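Local coordinates for protein-L-isoaspartate O-methyltransferase beta-aspartate methyltransferase (Plasmodium falciparum, PDB 2PBF) that probably transfers a methyl group from S-adenosyl-L-methionine to the free alpha-carboxylate of isoaspartyl residues, the first step in repair of age-damaged proteins, at residues L94-A99 with P134-I139. Numbering follows the deposited sequence.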
ATOM      1  N   LEU A  94       4.075   2.977   1.231  1.00 25.23           N
ATOM      2  CA  LEU A  94       3.578   2.310   0.038  1.00 25.96           C
ATOM      3  C   LEU A  94       2.692   3.218  -0.821  1.00 25.61           C
ATOM      4  O   LEU A  94       2.674   3.081  -2.050  1.00 24.65           O
ATOM      5  CB  LEU A  94       2.887   0.979   0.375  1.00 26.27           C
ATOM      6  CG  LEU A  94       2.919  -0.019  -0.798  1.00 29.24           C
ATOM      7  CD1 LEU A  94       4.313  -0.623  -1.067  1.00 29.82           C
ATOM      8  CD2 LEU A  94       1.994  -1.085  -0.474  1.00 33.18           C
ATOM      9  N   THR A  95       1.978   4.141  -0.173  1.00 25.06           N
ATOM     10  CA  THR A  95       1.154   5.110  -0.887  1.00 25.28           C
ATOM     11  C   THR A  95       1.975   6.006  -1.812  1.00 25.64           C
ATOM     12  O   THR A  95       1.604   6.212  -2.962  1.00 26.49           O
ATOM     13  CB  THR A  95       0.316   6.002   0.089  1.00 25.19           C
ATOM     14  OG1 THR A  95       0.032   5.268   1.275  1.00 24.19           O
ATOM     15  CG2 THR A  95      -0.984   6.383  -0.561  1.00 22.39           C
ATOM     16  N   VAL A  96       3.082   6.524  -1.301  1.00 25.68           N
ATOM     17  CA  VAL A  96       4.058   7.274  -2.099  1.00 25.69           C
ATOM     18  C   VAL A  96       4.662   6.415  -3.226  1.00 26.57           C
ATOM     19  O   VAL A  96       4.807   6.880  -4.358  1.00 26.12           O
ATOM     20  CB  VAL A  96       5.137   7.898  -1.180  1.00 25.87           C
ATOM     21  CG1 VAL A  96       6.194   8.649  -1.982  1.00 24.14           C
ATOM     22  CG2 VAL A  96       4.469   8.840  -0.187  1.00 24.39           C
ATOM     23  N   CYS A  97       4.990   5.165  -2.931  1.00 26.90           N
ATOM     24  CA  CYS A  97       5.427   4.240  -3.969  1.00 27.54           C
ATOM     25  C   CYS A  97       4.377   4.190  -5.093  1.00 27.97           C
ATOM     26  O   CYS A  97       4.719   4.297  -6.266  1.00 28.02           O
ATOM     27  CB  CYS A  97       5.738   2.837  -3.381  1.00 27.41           C
ATOM     28  SG  CYS A  97       7.365   2.674  -2.557  1.00 27.26           S
ATOM     29  N   MET A  98       3.099   4.076  -4.742  1.00 27.59           N
ATOM     30  CA  MET A  98       2.053   4.099  -5.764  1.00 28.93           C
ATOM     31  C   MET A  98       1.980   5.418  -6.547  1.00 28.64           C
ATOM     32  O   MET A  98       1.842   5.396  -7.768  1.00 28.02           O
ATOM     33  CB  MET A  98       0.682   3.806  -5.161  1.00 29.15           C
ATOM     34  CG  MET A  98       0.469   2.404  -4.626  1.00 29.45           C
ATOM     35  SD  MET A  98      -1.139   2.406  -3.784  1.00 32.41           S
ATOM     36  CE  MET A  98      -1.273   0.667  -3.471  1.00 31.22           C
ATOM     37  N   ALA A  99       2.054   6.557  -5.842  1.00 28.51           N
ATOM     38  CA  ALA A  99       2.096   7.886  -6.472  1.00 28.80           C
ATOM     39  C   ALA A  99       3.233   8.022  -7.486  1.00 29.14           C
ATOM     40  O   ALA A  99       3.078   8.677  -8.523  1.00 29.59           O
ATOM     41  CB  ALA A  99       2.234   8.983  -5.396  1.00 28.62           C
ATOM     42  N   PRO A 134       7.107  17.114  -0.794  1.00 34.35           N
ATOM     43  CA  PRO A 134       6.024  18.013  -0.389  1.00 34.51           C
ATOM     44  C   PRO A 134       5.075  18.327  -1.550  1.00 34.36           C
ATOM     45  O   PRO A 134       3.956  18.746  -1.327  1.00 33.79           O
ATOM     46  CB  PRO A 134       6.761  19.291   0.077  1.00 34.69           C
ATOM     47  CG  PRO A 134       8.103  19.207  -0.486  1.00 34.32           C
ATOM     48  CD  PRO A 134       8.430  17.754  -0.654  1.00 34.98           C
ATOM     49  N   GLU A 135       5.544  18.108  -2.777  1.00 34.66           N
ATOM     50  CA  GLU A 135       4.750  18.355  -3.976  1.00 35.71           C
ATOM     51  C   GLU A 135       3.479  17.490  -4.029  1.00 35.80           C
ATOM     52  O   GLU A 135       2.470  17.907  -4.587  1.00 35.43           O
ATOM     53  CB  GLU A 135       5.614  18.168  -5.229  1.00 36.27           C
ATOM     54  CG  GLU A 135       6.221  16.769  -5.419  1.00 38.91           C
ATOM     55  CD  GLU A 135       7.626  16.599  -4.834  1.00 39.31           C
ATOM     56  OE1 GLU A 135       7.968  17.292  -3.860  1.00 37.69           O
ATOM     57  OE2 GLU A 135       8.389  15.759  -5.365  1.00 41.29           O
ATOM     58  N   LEU A 136       3.545  16.301  -3.417  1.00 35.14           N
ATOM     59  CA  LEU A 136       2.412  15.388  -3.305  1.00 34.13           C
ATOM     60  C   LEU A 136       1.211  15.921  -2.514  1.00 34.66           C
ATOM     61  O   LEU A 136       0.106  15.478  -2.727  1.00 33.96           O
ATOM     62  CB  LEU A 136       2.875  14.035  -2.726  1.00 33.90           C
ATOM     63  CG  LEU A 136       3.753  13.136  -3.622  1.00 33.27           C
ATOM     64  CD1 LEU A 136       4.025  11.776  -2.973  1.00 34.09           C
ATOM     65  CD2 LEU A 136       3.112  12.942  -4.983  1.00 33.87           C
ATOM     66  N   LEU A 137       1.401  16.866  -1.601  1.00 35.31           N
ATOM     67  CA  LEU A 137       0.229  17.328  -0.851  1.00 36.83           C
ATOM     68  C   LEU A 137      -0.273  18.671  -1.359  1.00 37.04           C
ATOM     69  O   LEU A 137      -1.039  19.363  -0.684  1.00 37.37           O
ATOM     70  CB  LEU A 137       0.431  17.306   0.673  1.00 37.73           C
ATOM     71  CG  LEU A 137       1.411  16.273   1.228  1.00 38.53           C
ATOM     72  CD1 LEU A 137       2.698  16.997   1.559  1.00 39.54           C
ATOM     73  CD2 LEU A 137       0.881  15.588   2.454  1.00 40.99           C
ATOM     74  N   LYS A 138       0.148  19.002  -2.577  1.00 37.36           N
ATOM     75  CA  LYS A 138      -0.351  20.169  -3.297  1.00 37.87           C
ATOM     76  C   LYS A 138      -1.311  19.759  -4.431  1.00 37.51           C
ATOM     77  O   LYS A 138      -1.918  20.607  -5.068  1.00 37.79           O
ATOM     78  CB  LYS A 138       0.818  20.987  -3.862  1.00 38.68           C
ATOM     79  CG  LYS A 138       1.757  21.625  -2.807  1.00 39.47           C
ATOM     80  CD  LYS A 138       0.984  22.444  -1.745  1.00 42.07           C
ATOM     81  CE  LYS A 138       1.921  23.017  -0.676  1.00 43.04           C
ATOM     82  NZ  LYS A 138       2.608  24.292  -1.097  1.00 45.49           N
ATOM     83  N   ILE A 139      -1.456  18.459  -4.681  1.00 36.57           N
ATOM     84  CA  ILE A 139      -2.206  18.024  -5.843  1.00 35.97           C
ATOM     85  C   ILE A 139      -3.567  17.422  -5.518  1.00 35.94           C
ATOM     86  O   ILE A 139      -3.825  17.020  -4.389  1.00 36.61           O
ATOM     87  CB  ILE A 139      -1.358  17.119  -6.741  1.00 35.75           C
ATOM     88  CG1 ILE A 139      -1.071  15.773  -6.029  1.00 34.48           C
ATOM     89  CG2 ILE A 139      -0.095  17.890  -7.159  1.00 34.16           C
ATOM     90  CD1 ILE A 139      -0.117  14.865  -6.738  1.00 33.22           C
TER
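In the Rossmann-like fold of class I methyltransferases, the helix that follows strand 83-87, a central strand of the mixed seven-stranded sheet, packs here against the turn that leads from helix 119-132 into edge strand 142-146. One leucine of that turn, Leu136, reaches across to Val96 and Ala99, which lie one turn apart on helix 93-101. The CD1 methyl of Leu136 sits 3.9 Å from CG1 of Val96 and 4.1 Å from its CG2, thus meeting both branches of the valine. CB of Ala99 is 4.1 Å from both CD1 and CD2 of Leu136, so the alanine methyl faces both branches of the fork. Leucine suits this place because its forked end can serve two neighbours at once: CB points toward the helix and, with CG anti to the carbonyl carbon (chi1 -70°), the two methyls end against Val96 and Ala99. Alanine keeps the helix surface low where the CA atoms of Ala99 and Leu136 are 8.1 Å apart, while branched Val96, its side chain about 10 Å from the bound S-adenosyl-L-homocysteine, offers a broader apolar face one turn earlier. Ile129 of helix 119-132 also touches Val96 and Leu136, and Phe142 lies against Ala99 and Leu136, so both helices, the turn and the edge strand share one apolar layer. All three contacting residues are buried. With methyl groups alone meeting across the two segments, the contact relies on shape and exclusion of water rather than on directed polar bonds.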